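Local structure of pullulanase (Klebsiella oxytoca, 2YOC) at residues E33-V47 with V129-I142. The protein hydrolyses the alpha-1,6-glucosidic linkages of pullulan and related dextrins, and is a substrate of a type 2 secretion system. Sequence-based numbering, arbitrary orientation.
Sequences EAVTAVENQAVIHLV and VAFGDFTDRTVSVI
Val129 meets Ile44 through methyl groups, Val129 CG2 lying 4.0 Å from Ile44 CD1, and so joins two sheets of the bacterial pullulanase-associated domain, a family of the transthyretin clan. Phe131 continues this apolar layer, its CE1 reaching the methyl of Ala42. Arg137 NH1 stands 4.1 Å above the plane of the Phe131 ring, over its centre, with Val129 O over the opposite face. The Arg137 chain, bent at chi2 and chi3, carries NH2 to the type II turn from Val38 to Gln41, where it makes a weak hydrogen bond to Val38 O; the Glu107 carboxylate makes a long, weak ion pair with the same NH2. After the type I turn that ends at Arg137, strand 138-141 runs parallel to strand 41-46, their short axes 25° apart: Val43 N binds Arg137 O, and Val139 N binds Val43 O. Thr138 CB lies 3.7 Å from Val43 CG1, while the Thr138 hydroxyl faces the edge of the His45 ring. Val139 CG1 packs 3.6 Å from Ile44 CD1. The pair exemplifies parallel strands reinforced by a side chain: chi1 of -58° sets the His45 ring beside its own backbone N, and His45 N and ND1 converge on Val139 O, ND1 at 2.8 Å from above the carbonyl plane. Beyond Ser140, whose OG is 3.2 Å from His45 ND1, Val141 N binds His45 O and Val141 O receives Val47 N. Strand 41-46 is central in a three-stranded mixed sheet, between 138-141 and the antiparallel 99-103; strand 110-117 packs on the Leu46 and Val141 side, and helix 152-159 touches His45 and Val47.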
ATOM      1  N   GLU B  33      20.474 -30.424  58.358  1.00136.25           N
ATOM      2  CA  GLU B  33      19.815 -29.188  58.811  1.00135.94           C
ATOM      3  C   GLU B  33      20.729 -28.072  59.282  1.00139.84           C
ATOM      4  O   GLU B  33      20.555 -26.932  58.853  1.00138.32           O
ATOM      5  CB  GLU B  33      18.690 -29.441  59.850  1.00138.60           C
ATOM      6  CG  GLU B  33      17.616 -30.451  59.464  1.00147.07           C
ATOM      7  CD  GLU B  33      17.121 -30.413  58.031  1.00160.16           C
ATOM      8  OE1 GLU B  33      16.222 -29.598  57.720  1.00138.02           O
ATOM      9  OE2 GLU B  33      17.648 -31.201  57.215  1.00157.39           O
ATOM     10  N   ALA B  34      21.672 -28.378  60.186  1.00138.01           N
ATOM     11  CA  ALA B  34      22.601 -27.427  60.813  1.00138.77           C
ATOM     12  C   ALA B  34      21.916 -26.483  61.824  1.00144.67           C
ATOM     13  O   ALA B  34      22.538 -26.136  62.831  1.00146.12           O
ATOM     14  CB  ALA B  34      23.392 -26.640  59.768  1.00137.80           C
ATOM     15  N   VAL B  35      20.641 -26.085  61.570  1.00140.35           N
ATOM     16  CA  VAL B  35      19.862 -25.197  62.443  1.00140.69           C
ATOM     17  C   VAL B  35      18.437 -25.740  62.666  1.00146.08           C
ATOM     18  O   VAL B  35      17.710 -25.990  61.704  1.00144.87           O
ATOM     19  CB  VAL B  35      19.899 -23.719  61.952  1.00142.53           C
ATOM     20  CG1 VAL B  35      18.782 -22.879  62.564  1.00142.63           C
ATOM     21  CG2 VAL B  35      21.259 -23.079  62.232  1.00142.20           C
ATOM     22  N   THR B  36      18.056 -25.922  63.935  1.00145.14           N
ATOM     23  CA  THR B  36      16.733 -26.408  64.329  1.00146.45           C
ATOM     24  C   THR B  36      15.833 -25.231  64.737  1.00151.16           C
ATOM     25  O   THR B  36      16.218 -24.442  65.606  1.00152.03           O
ATOM     26  CB  THR B  36      16.850 -27.489  65.425  1.00159.31           C
ATOM     27  OG1 THR B  36      17.750 -27.055  66.457  1.00160.74           O
ATOM     28  CG2 THR B  36      17.290 -28.838  64.869  1.00158.02           C
ATOM     29  N   ALA B  37      14.647 -25.104  64.101  1.00147.01           N
ATOM     30  CA  ALA B  37      13.693 -24.024  64.378  1.00147.09           C
ATOM     31  C   ALA B  37      13.118 -24.127  65.790  1.00152.78           C
ATOM     32  O   ALA B  37      12.568 -25.168  66.147  1.00152.25           O
ATOM     33  CB  ALA B  37      12.571 -24.037  63.348  1.00146.62           C
ATOM     34  N   VAL B  38      13.276 -23.051  66.593  1.00151.52           N
ATOM     35  CA  VAL B  38      12.796 -22.978  67.990  1.00154.13           C
ATOM     36  C   VAL B  38      11.403 -22.259  68.102  1.00159.84           C
ATOM     37  O   VAL B  38      10.824 -21.924  67.059  1.00158.18           O
ATOM     38  CB  VAL B  38      13.877 -22.546  69.048  1.00158.89           C
ATOM     39  CG1 VAL B  38      15.247 -23.158  68.761  1.00158.29           C
ATOM     40  CG2 VAL B  38      13.978 -21.025  69.233  1.00158.26           C
ATOM     41  N   GLU B  39      10.867 -22.049  69.342  1.00158.36           N
ATOM     42  CA  GLU B  39       9.557 -21.406  69.574  1.00158.90           C
ATOM     43  C   GLU B  39       9.416 -19.985  69.021  1.00162.31           C
ATOM     44  O   GLU B  39      10.315 -19.154  69.208  1.00162.35           O
ATOM     45  CB  GLU B  39       9.154 -21.448  71.041  1.00162.64           C
ATOM     46  CG  GLU B  39       8.699 -22.815  71.467  1.00172.25           C
ATOM     47  CD  GLU B  39       8.129 -22.831  72.860  1.00189.38           C
ATOM     48  OE1 GLU B  39       8.836 -22.432  73.816  1.00182.69           O
ATOM     49  OE2 GLU B  39       6.957 -23.240  72.992  1.00180.27           O
ATOM     50  N   ASN B  40       8.264 -19.714  68.359  1.00157.19           N
ATOM     51  CA  ASN B  40       7.878 -18.435  67.735  1.00155.81           C
ATOM     52  C   ASN B  40       8.920 -17.866  66.738  1.00157.01           C
ATOM     53  O   ASN B  40       9.175 -16.654  66.696  1.00156.14           O
ATOM     54  CB  ASN B  40       7.424 -17.402  68.794  1.00159.93           C
ATOM     55  CG  ASN B  40       6.023 -16.850  68.593  1.00187.94           C
ATOM     56  OD1 ASN B  40       5.039 -17.585  68.407  1.00180.37           O
ATOM     57  ND2 ASN B  40       5.893 -15.534  68.693  1.00181.87           N
ATOM     58  N   GLN B  41       9.510 -18.776  65.932  1.00152.04           N
ATOM     59  CA  GLN B  41      10.504 -18.516  64.879  1.00149.61           C
ATOM     60  C   GLN B  41      10.677 -19.719  63.933  1.00153.27           C
ATOM     61  O   GLN B  41      10.804 -20.851  64.403  1.00154.22           O
ATOM     62  CB  GLN B  41      11.864 -18.020  65.428  1.00150.60           C
ATOM     63  CG  GLN B  41      12.488 -18.893  66.502  1.00149.33           C
ATOM     64  CD  GLN B  41      13.950 -19.114  66.238  1.00147.03           C
ATOM     65  OE1 GLN B  41      14.344 -20.071  65.568  1.00133.22           O
ATOM     66  NE2 GLN B  41      14.788 -18.247  66.777  1.00136.72           N
ATOM     67  N   ALA B  42      10.652 -19.471  62.604  1.00147.72           N
ATOM     68  CA  ALA B  42      10.804 -20.501  61.570  1.00146.05           C
ATOM     69  C   ALA B  42      12.191 -20.427  60.930  1.00148.77           C
ATOM     70  O   ALA B  42      12.849 -19.383  60.999  1.00147.98           O
ATOM     71  CB  ALA B  42       9.728 -20.343  60.503  1.00145.38           C
ATOM     72  N   VAL B  43      12.633 -21.535  60.309  1.00144.38           N
ATOM     73  CA  VAL B  43      13.917 -21.577  59.619  1.00142.97           C
ATOM     74  C   VAL B  43      13.818 -22.160  58.196  1.00145.61           C
ATOM     75  O   VAL B  43      13.290 -23.257  58.017  1.00145.71           O
ATOM     76  CB  VAL B  43      15.101 -22.090  60.487  1.00147.61           C
ATOM     77  CG1 VAL B  43      15.092 -23.603  60.651  1.00147.82           C
ATOM     78  CG2 VAL B  43      16.440 -21.611  59.943  1.00146.51           C
ATOM     79  N   ILE B  44      14.253 -21.379  57.183  1.00140.29           N
ATOM     80  CA  ILE B  44      14.245 -21.775  55.767  1.00137.92           C
ATOM     81  C   ILE B  44      15.693 -21.948  55.290  1.00141.02           C
ATOM     82  O   ILE B  44      16.494 -21.018  55.415  1.00140.63           O
ATOM     83  CB  ILE B  44      13.447 -20.793  54.844  1.00139.34           C
ATOM     84  CG1 ILE B  44      12.068 -20.353  55.426  1.00140.33           C
ATOM     85  CG2 ILE B  44      13.334 -21.309  53.395  1.00138.26           C
ATOM     86  CD1 ILE B  44      10.979 -21.433  55.737  1.00147.97           C
ATOM     87  N   HIS B  45      16.018 -23.140  54.754  1.00136.83           N
ATOM     88  CA  HIS B  45      17.348 -23.452  54.234  1.00135.79           C
ATOM     89  C   HIS B  45      17.369 -23.338  52.726  1.00137.41           C
ATOM     90  O   HIS B  45      16.503 -23.903  52.041  1.00135.99           O
ATOM     91  CB  HIS B  45      17.753 -24.896  54.556  1.00137.47           C
ATOM     92  CG  HIS B  45      17.774 -25.261  56.001  1.00142.93           C
ATOM     93  ND1 HIS B  45      16.688 -25.869  56.604  1.00145.91           N
ATOM     94  CD2 HIS B  45      18.788 -25.189  56.892  1.00145.73           C
ATOM     95  CE1 HIS B  45      17.061 -26.108  57.850  1.00147.01           C
ATOM     96  NE2 HIS B  45      18.319 -25.722  58.067  1.00147.29           N
ATOM     97  N   LEU B  46      18.385 -22.664  52.196  1.00132.68           N
ATOM     98  CA  LEU B  46      18.547 -22.647  50.756  1.00130.36           C
ATOM     99  C   LEU B  46      19.593 -23.711  50.487  1.00134.37           C
ATOM    100  O   LEU B  46      20.695 -23.654  51.044  1.00133.85           O
ATOM    101  CB  LEU B  46      18.988 -21.283  50.191  1.00129.09           C
ATOM    102  CG  LEU B  46      19.099 -21.237  48.658  1.00131.29           C
ATOM    103  CD1 LEU B  46      17.849 -20.710  48.054  1.00130.74           C
ATOM    104  CD2 LEU B  46      20.275 -20.413  48.193  1.00131.92           C
ATOM    105  N   VAL B  47      19.219 -24.728  49.720  1.00131.45           N
ATOM    106  CA  VAL B  47      20.175 -25.764  49.390  1.00131.92           C
ATOM    107  C   VAL B  47      20.860 -25.312  48.095  1.00137.67           C
ATOM    108  O   VAL B  47      20.260 -25.324  47.007  1.00136.43           O
ATOM    109  CB  VAL B  47      19.584 -27.194  49.373  1.00135.95           C
ATOM    110  CG1 VAL B  47      20.686 -28.228  49.158  1.00135.87           C
ATOM    111  CG2 VAL B  47      18.842 -27.491  50.677  1.00137.06           C
ATOM    112  N   VAL B 129       4.509 -21.403  53.362  1.00133.50           N
ATOM    113  CA  VAL B 129       4.954 -22.405  54.336  1.00134.41           C
ATOM    114  C   VAL B 129       3.869 -22.679  55.393  1.00139.17           C
ATOM    115  O   VAL B 129       3.760 -21.933  56.366  1.00139.61           O
ATOM    116  CB  VAL B 129       6.341 -22.059  54.964  1.00138.59           C
ATOM    117  CG1 VAL B 129       6.810 -23.144  55.938  1.00139.70           C
ATOM    118  CG2 VAL B 129       7.394 -21.810  53.891  1.00136.75           C
ATOM    119  N   ALA B 130       3.087 -23.758  55.203  1.00135.23           N
ATOM    120  CA  ALA B 130       2.032 -24.157  56.128  1.00136.34           C
ATOM    121  C   ALA B 130       2.627 -24.960  57.276  1.00142.18           C
ATOM    122  O   ALA B 130       3.072 -26.089  57.072  1.00141.21           O
ATOM    123  CB  ALA B 130       0.973 -24.971  55.398  1.00136.60           C
ATOM    124  N   PHE B 131       2.645 -24.368  58.489  1.00141.66           N
ATOM    125  CA  PHE B 131       3.191 -24.974  59.718  1.00143.58           C
ATOM    126  C   PHE B 131       2.430 -26.225  60.203  1.00148.24           C
ATOM    127  O   PHE B 131       2.913 -26.938  61.089  1.00149.25           O
ATOM    128  CB  PHE B 131       3.340 -23.928  60.836  1.00146.96           C
ATOM    129  CG  PHE B 131       4.082 -22.663  60.462  1.00148.08           C
ATOM    130  CD1 PHE B 131       5.418 -22.705  60.074  1.00151.06           C
ATOM    131  CD2 PHE B 131       3.452 -21.425  60.525  1.00150.34           C
ATOM    132  CE1 PHE B 131       6.113 -21.536  59.759  1.00151.29           C
ATOM    133  CE2 PHE B 131       4.141 -20.257  60.189  1.00152.49           C
ATOM    134  CZ  PHE B 131       5.471 -20.321  59.821  1.00150.08           C
ATOM    135  N   GLY B 132       1.262 -26.467  59.603  1.00143.70           N
ATOM    136  CA  GLY B 132       0.415 -27.631  59.835  1.00144.00           C
ATOM    137  C   GLY B 132       0.737 -28.748  58.857  1.00146.22           C
ATOM    138  O   GLY B 132       0.087 -29.795  58.879  1.00146.30           O
ATOM    139  N   ASP B 133       1.738 -28.512  57.974  1.00140.77           N
ATOM    140  CA  ASP B 133       2.254 -29.458  56.980  1.00139.28           C
ATOM    141  C   ASP B 133       3.702 -29.856  57.346  1.00144.54           C
ATOM    142  O   ASP B 133       4.131 -30.967  57.025  1.00144.02           O
ATOM    143  CB  ASP B 133       2.199 -28.861  55.549  1.00138.54           C
ATOM    144  CG  ASP B 133       0.826 -28.712  54.893  1.00142.62           C
ATOM    145  OD1 ASP B 133      -0.182 -29.163  55.494  1.00145.01           O
ATOM    146  OD2 ASP B 133       0.763 -28.162  53.770  1.00139.73           O
ATOM    147  N   PHE B 134       4.445 -28.934  58.019  1.00142.27           N
ATOM    148  CA  PHE B 134       5.832 -29.094  58.478  1.00142.53           C
ATOM    149  C   PHE B 134       5.875 -28.740  59.965  1.00149.70           C
ATOM    150  O   PHE B 134       6.114 -27.580  60.327  1.00148.75           O
ATOM    151  CB  PHE B 134       6.802 -28.211  57.654  1.00142.27           C
ATOM    152  CG  PHE B 134       6.800 -28.499  56.173  1.00141.62           C
ATOM    153  CD1 PHE B 134       5.861 -27.910  55.336  1.00142.36           C
ATOM    154  CD2 PHE B 134       7.729 -29.371  55.616  1.00143.81           C
ATOM    155  CE1 PHE B 134       5.830 -28.211  53.975  1.00143.49           C
ATOM    156  CE2 PHE B 134       7.714 -29.653  54.248  1.00142.93           C
ATOM    157  CZ  PHE B 134       6.754 -29.084  53.440  1.00140.98           C
ATOM    158  N   THR B 135       5.585 -29.745  60.816  1.00149.52           N
ATOM    159  CA  THR B 135       5.517 -29.619  62.273  1.00152.05           C
ATOM    160  C   THR B 135       6.734 -29.004  62.941  1.00158.28           C
ATOM    161  O   THR B 135       6.573 -28.242  63.897  1.00159.73           O
ATOM    162  CB  THR B 135       5.001 -30.905  62.939  1.00160.82           C
ATOM    163  OG1 THR B 135       5.808 -32.031  62.590  1.00161.04           O
ATOM    164  CG2 THR B 135       3.563 -31.186  62.580  1.00158.34           C
ATOM    165  N   ASP B 136       7.941 -29.297  62.409  1.00154.53           N
ATOM    166  CA  ASP B 136       9.249 -28.848  62.908  1.00154.88           C
ATOM    167  C   ASP B 136       9.608 -27.368  62.653  1.00157.00           C
ATOM    168  O   ASP B 136      10.478 -26.818  63.344  1.00156.97           O
ATOM    169  CB  ASP B 136      10.372 -29.780  62.399  1.00156.34           C
ATOM    170  CG  ASP B 136      10.265 -30.241  60.958  1.00165.71           C
ATOM    171  OD1 ASP B 136      10.136 -29.381  60.062  1.00164.31           O
ATOM    172  OD2 ASP B 136      10.334 -31.458  60.722  1.00172.69           O
ATOM    173  N   ARG B 137       8.950 -26.740  61.646  1.00151.41           N
ATOM    174  CA  ARG B 137       9.167 -25.360  61.193  1.00149.64           C
ATOM    175  C   ARG B 137      10.543 -25.153  60.545  1.00152.41           C
ATOM    176  O   ARG B 137      10.841 -24.064  60.048  1.00150.89           O
ATOM    177  CB  ARG B 137       8.782 -24.308  62.244  1.00149.79           C
ATOM    178  CG  ARG B 137       7.270 -24.085  62.280  1.00155.41           C
ATOM    179  CD  ARG B 137       6.636 -24.149  63.659  1.00165.80           C
ATOM    180  NE  ARG B 137       7.350 -23.316  64.620  1.00178.49           N
ATOM    181  CZ  ARG B 137       7.167 -22.009  64.764  1.00195.70           C
ATOM    182  NH1 ARG B 137       6.272 -21.370  64.026  1.00181.66           N
ATOM    183  NH2 ARG B 137       7.866 -21.333  65.654  1.00187.73           N
ATOM    184  N   THR B 138      11.358 -26.236  60.521  1.00149.47           N
ATOM    185  CA  THR B 138      12.649 -26.338  59.841  1.00148.32           C
ATOM    186  C   THR B 138      12.331 -26.916  58.455  1.00149.74           C
ATOM    187  O   THR B 138      11.916 -28.072  58.324  1.00149.80           O
ATOM    188  CB  THR B 138      13.769 -27.034  60.679  1.00158.77           C
ATOM    189  OG1 THR B 138      14.621 -27.793  59.821  1.00159.18           O
ATOM    190  CG2 THR B 138      13.252 -27.911  61.806  1.00159.17           C
ATOM    191  N   VAL B 139      12.444 -26.056  57.444  1.00143.25           N
ATOM    192  CA  VAL B 139      12.096 -26.314  56.058  1.00140.65           C
ATOM    193  C   VAL B 139      13.291 -26.027  55.138  1.00141.82           C
ATOM    194  O   VAL B 139      14.167 -25.251  55.512  1.00141.27           O
ATOM    195  CB  VAL B 139      10.834 -25.452  55.760  1.00143.84           C
ATOM    196  CG1 VAL B 139      10.868 -24.775  54.395  1.00141.59           C
ATOM    197  CG2 VAL B 139       9.560 -26.255  55.957  1.00144.23           C
ATOM    198  N   SER B 140      13.326 -26.657  53.946  1.00136.63           N
ATOM    199  CA  SER B 140      14.401 -26.479  52.965  1.00134.85           C
ATOM    200  C   SER B 140      13.859 -26.288  51.542  1.00136.91           C
ATOM    201  O   SER B 140      12.872 -26.930  51.168  1.00137.06           O
ATOM    202  CB  SER B 140      15.357 -27.666  53.006  1.00138.34           C
ATOM    203  OG  SER B 140      15.741 -27.982  54.335  1.00146.67           O
ATOM    204  N   VAL B 141      14.501 -25.399  50.753  1.00131.04           N
ATOM    205  CA  VAL B 141      14.110 -25.112  49.362  1.00128.59           C
ATOM    206  C   VAL B 141      15.339 -25.047  48.424  1.00132.05           C
ATOM    207  O   VAL B 141      16.442 -24.713  48.873  1.00132.74           O
ATOM    208  CB  VAL B 141      13.160 -23.879  49.195  1.00131.14           C
ATOM    209  CG1 VAL B 141      11.789 -24.134  49.804  1.00131.64           C
ATOM    210  CG2 VAL B 141      13.769 -22.598  49.762  1.00131.06           C
ATOM    211  N   ILE B 142      15.146 -25.393  47.131  1.00126.77           N
ATOM    212  CA  ILE B 142      16.193 -25.351  46.092  1.00125.20           C
ATOM    213  C   ILE B 142      15.754 -24.320  45.045  1.00127.53           C
ATOM    214  O   ILE B 142      14.556 -24.205  44.791  1.00126.52           O
ATOM    215  CB  ILE B 142      16.456 -26.731  45.420  1.00127.99           C
ATOM    216  CG1 ILE B 142      16.387 -27.910  46.408  1.00129.51           C
ATOM    217  CG2 ILE B 142      17.785 -26.727  44.654  1.00128.19           C
ATOM    218  CD1 ILE B 142      15.893 -29.209  45.755  1.00134.64           C
TER